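PDB 2YV3: aspartate-semialdehyde dehydrogenase from Thermus thermophilus, which catalyses the NADPH-dependent reductive dephosphorylation of L-aspartyl-4-phosphate to L-aspartate-semialdehyde, on the way to lysine, threonine and methionine. Local coordinates for the interface of chains A and B. Sequence-based numbering; all coordinates share one arbitrary frame. Chains: chain A/B, Aspartate-semialdehyde dehydrogenase.

Contact 1: the interface of chains A and B. Residues chain A 296-298, 304; chain B 146-147, 225-226.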
loop_
_atom_site.group_PDB
_atom_site.type_symbol
_atom_site.label_atom_id
_atom_site.label_comp_id
_atom_site.label_asym_id
_atom_site.label_seq_id
_atom_site.Cartn_x
_atom_site.Cartn_y
_atom_site.Cartn_z
ATOM N N SER A 296 -2.616 -17.770 -5.910
ATOM C CA SER A 296 -1.276 -17.243 -5.690
ATOM C C SER A 296 -0.182 -17.932 -6.506
ATOM O O SER A 296 -0.150 -19.163 -6.604
ATOM C CB SER A 296 -0.909 -17.358 -4.212
ATOM O OG SER A 296 0.486 -17.164 -4.037
ATOM N N LEU A 297 0.721 -17.146 -7.078
ATOM C CA LEU A 297 1.816 -17.745 -7.816
ATOM C C LEU A 297 3.039 -17.916 -6.908
ATOM O O LEU A 297 3.886 -18.780 -7.141
ATOM C CB LEU A 297 2.154 -16.908 -9.052
ATOM C CG LEU A 297 1.227 -17.200 -10.248
ATOM C CD1 LEU A 297 1.369 -18.645 -10.697
ATOM C CD2 LEU A 297 -0.199 -16.953 -9.856
ATOM N N ALA A 298 3.109 -17.113 -5.851
ATOM C CA ALA A 298 4.223 -17.181 -4.905
ATOM C C ALA A 298 4.291 -18.556 -4.252
ATOM O O ALA A 298 5.285 -19.260 -4.376
ATOM C CB ALA A 298 4.075 -16.100 -3.833
ATOM N N ASP A 304 -3.967 -14.802 -3.150
ATOM C CA ASP A 304 -3.693 -13.387 -2.973
ATOM C C ASP A 304 -5.017 -12.624 -2.970
ATOM O O ASP A 304 -5.656 -12.504 -4.007
ATOM C CB ASP A 304 -2.821 -12.859 -4.107
ATOM C CG ASP A 304 -1.408 -13.416 -4.069
ATOM O OD1 ASP A 304 -1.266 -14.632 -4.304
ATOM O OD2 ASP A 304 -0.442 -12.644 -3.808
ATOM N N VAL B 146 9.473 -14.036 -4.243
ATOM C CA VAL B 146 9.289 -12.620 -3.997
ATOM C C VAL B 146 7.791 -12.372 -3.919
ATOM O O VAL B 146 7.006 -13.032 -4.603
ATOM C CB VAL B 146 9.885 -11.768 -5.147
ATOM C CG1 VAL B 146 9.359 -10.337 -5.102
ATOM C CG2 VAL B 146 11.391 -11.768 -5.054
ATOM N N ILE B 147 7.400 -11.448 -3.053
ATOM C CA ILE B 147 6.011 -11.062 -2.884
ATOM C C ILE B 147 6.096 -9.558 -2.694
ATOM O O ILE B 147 6.783 -9.082 -1.767
ATOM C CB ILE B 147 5.399 -11.696 -1.637
ATOM C CG1 ILE B 147 5.346 -13.214 -1.814
ATOM C CG2 ILE B 147 4.009 -11.108 -1.381
ATOM C CD1 ILE B 147 4.884 -13.981 -0.588
ATOM N N ILE B 225 7.575 -15.704 -8.335
ATOM C CA ILE B 225 7.289 -14.305 -8.036
ATOM C C ILE B 225 5.779 -14.084 -7.853
ATOM O O ILE B 225 4.967 -14.942 -8.223
ATOM C CB ILE B 225 7.904 -13.372 -9.129
ATOM C CG1 ILE B 225 9.395 -13.167 -8.836
ATOM C CG2 ILE B 225 7.244 -12.010 -9.121
ATOM C CD1 ILE B 225 10.190 -12.572 -9.970
ATOM N N SER B 226 5.409 -12.949 -7.258
ATOM C CA SER B 226 4.009 -12.651 -6.991
ATOM C C SER B 226 3.819 -11.162 -6.686
ATOM O O SER B 226 4.321 -10.661 -5.675
ATOM C CB SER B 226 3.547 -13.492 -5.794
ATOM O OG SER B 226 2.186 -13.855 -5.892
#
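A:Ala298 has near-helical backbone torsions (phi -61°, psi -60°) in a loop that brings it against the extended backbone of B:Ile225 and B:Ser226. This patch belongs to the homodimer interface of the aspartate-semialdehyde dehydrogenase family, within the dimerisation domain. The chain A loop leads from strand 288-295 to strand 302-310, and the chain B residues are extended stretches that chain A has in strands 143-151 and 224-228. B:Ser226 N lies 3.1 Å from B:Val146 O, which sets the two chain B segments next to each other here.

The methyl of A:Ala298 points at B:Ile147, with B:Ser226 flanking it. On that flank its CB meets B:Ser226 CB at 3.3 Å. Ahead of it, the same methyl, A:Ala298 CB, packs on B:Ile147 CG1 at 3.7 Å. B:Ile147 places CG1 anti to its carbonyl carbon (chi1 -65°), which turns the longer branch toward chain A; B:Ile147 CD1 continues along the methyl, 4.0 Å from A:Ala298 CB, while CG2 is turned to the side.

The hydroxyl of B:Ser226 reaches past A:Ala298 toward chain A's polar groups but stays beyond close hydrogen-bond reach of the two nearest. B:Ser226 OG is 3.4 Å from the backbone N of A:Ala298 and 3.6 Å from A:Asp304 OD2, the carboxylate oxygen turned toward chain B. The other carboxylate oxygen, A:Asp304 OD1, comes within 3.1 Å of A:Ser296 OG in its own chain. The carboxylate thus faces both serine hydroxyls, and its charge would probably polarise them. A:Leu297 touches the partner through the base of its side chain, CB lying 3.5 Å from the carbonyl oxygen B:Ile225 O, while its branched end is directed away from that carbonyl.

Contact 2: the interface of chains A and B. Residues chain A 173-174; chain B 166, 170.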
loop_
_atom_site.group_PDB
_atom_site.type_symbol
_atom_site.label_atom_id
_atom_site.label_comp_id
_atom_site.label_asym_id
_atom_site.label_seq_id
_atom_site.Cartn_x
_atom_site.Cartn_y
_atom_site.Cartn_z
ATOM N N LEU A 173 -1.838 21.728 -1.674
ATOM C CA LEU A 173 -2.370 22.244 -2.933
ATOM C C LEU A 173 -2.167 23.736 -3.137
ATOM O O LEU A 173 -2.253 24.224 -4.260
ATOM C CB LEU A 173 -3.862 21.937 -3.043
ATOM C CG LEU A 173 -4.183 20.533 -3.543
ATOM C CD1 LEU A 173 -3.596 20.377 -4.947
ATOM C CD2 LEU A 173 -3.603 19.487 -2.617
ATOM N N HIS A 174 -1.891 24.456 -2.055
ATOM C CA HIS A 174 -1.706 25.900 -2.135
ATOM C C HIS A 174 -0.255 26.354 -2.072
ATOM O O HIS A 174 0.025 27.549 -2.041
ATOM C CB HIS A 174 -2.512 26.591 -1.035
ATOM C CG HIS A 174 -3.991 26.542 -1.255
ATOM N ND1 HIS A 174 -4.587 27.028 -2.398
ATOM C CD2 HIS A 174 -4.995 26.077 -0.475
ATOM C CE1 HIS A 174 -5.896 26.865 -2.312
ATOM N NE2 HIS A 174 -6.169 26.290 -1.155
ATOM N N LEU B 166 -4.424 16.304 -8.243
ATOM C CA LEU B 166 -4.404 17.562 -7.511
ATOM C C LEU B 166 -5.768 18.247 -7.445
ATOM O O LEU B 166 -6.304 18.488 -6.360
ATOM C CB LEU B 166 -3.411 18.525 -8.152
ATOM C CG LEU B 166 -1.927 18.200 -8.026
ATOM C CD1 LEU B 166 -1.149 19.131 -8.922
ATOM C CD2 LEU B 166 -1.481 18.326 -6.572
ATOM N N HIS B 170 -8.390 18.703 -4.188
ATOM C CA HIS B 170 -8.810 20.084 -3.960
ATOM C C HIS B 170 -10.344 20.151 -4.026
ATOM O O HIS B 170 -11.022 20.664 -3.115
ATOM C CB HIS B 170 -8.180 20.984 -5.035
ATOM C CG HIS B 170 -8.155 22.439 -4.680
ATOM N ND1 HIS B 170 -7.065 23.246 -4.927
ATOM C CD2 HIS B 170 -9.085 23.232 -4.097
ATOM C CE1 HIS B 170 -7.324 24.473 -4.510
ATOM N NE2 HIS B 170 -8.544 24.492 -4.001
HETATM O O HOH W 1 -8.778 25.963 -1.640
#
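A:His174 carries CG anti to its carbonyl carbon (chi1 -71°), whereas B:His170 has CG trans to the backbone N (chi1 -161°), and these two settings swing the imidazoles together across the subunit boundary. In this aspartate-semialdehyde dehydrogenase homodimer, the contact joins the last residue of helix 159-173 of chain A and the loop residue after it to helix 160-173 of chain B. The rings pack edge-to-face with their planes 81° apart and their centres 5.1 Å from each other. They touch at their corners, A:His174 CE1 and B:His170 CE1 being 3.5 Å apart.

Water 1 bridges the pair, 2.7 Å from A:His174 NE2 and 2.8 Å from B:His170 NE2. It lies in the plane of the A:His174 imidazole, at its edge, but is displaced from the plane of the B:His170 ring.

A:Leu173, the last residue of its helix, runs antiparallel to the B:His170 side chain, with A:Leu173 CB 3.9 Å from ring atom ND1 of B:His170. Its CD1 methyl reaches farther, to B:Leu166, one helical turn before B:His170. There A:Leu173 CD1 meets B:Leu166 CD2 at 3.4 Å and also packs 3.7 Å from B:Leu166 CB. With an alanine at B:His170, the water would probably lose its chain B mate, and a gap would open beside A:Leu173 CB and the A:His174 ring.

Contact 1 and contact 2 lie about 37 Å apart, measured between the centres of their C-alpha atoms, and share no residues. Both fall within the dimerisation domain: contact 1 uses a loop against extended stretches, contact 2 helix against helix end. Two-fold symmetry supplies a twin of each with the chains exchanged, so the homodimer is held at widely separated places. The centre of contact 1 is about 24 Å from A:Cys125 and 21 Å from A:His238; the centre of contact 2 is about 28 Å from A:Cys125 and 23 Å from A:His238. Neither patch adjoins chain A's active site, and both probably serve assembly.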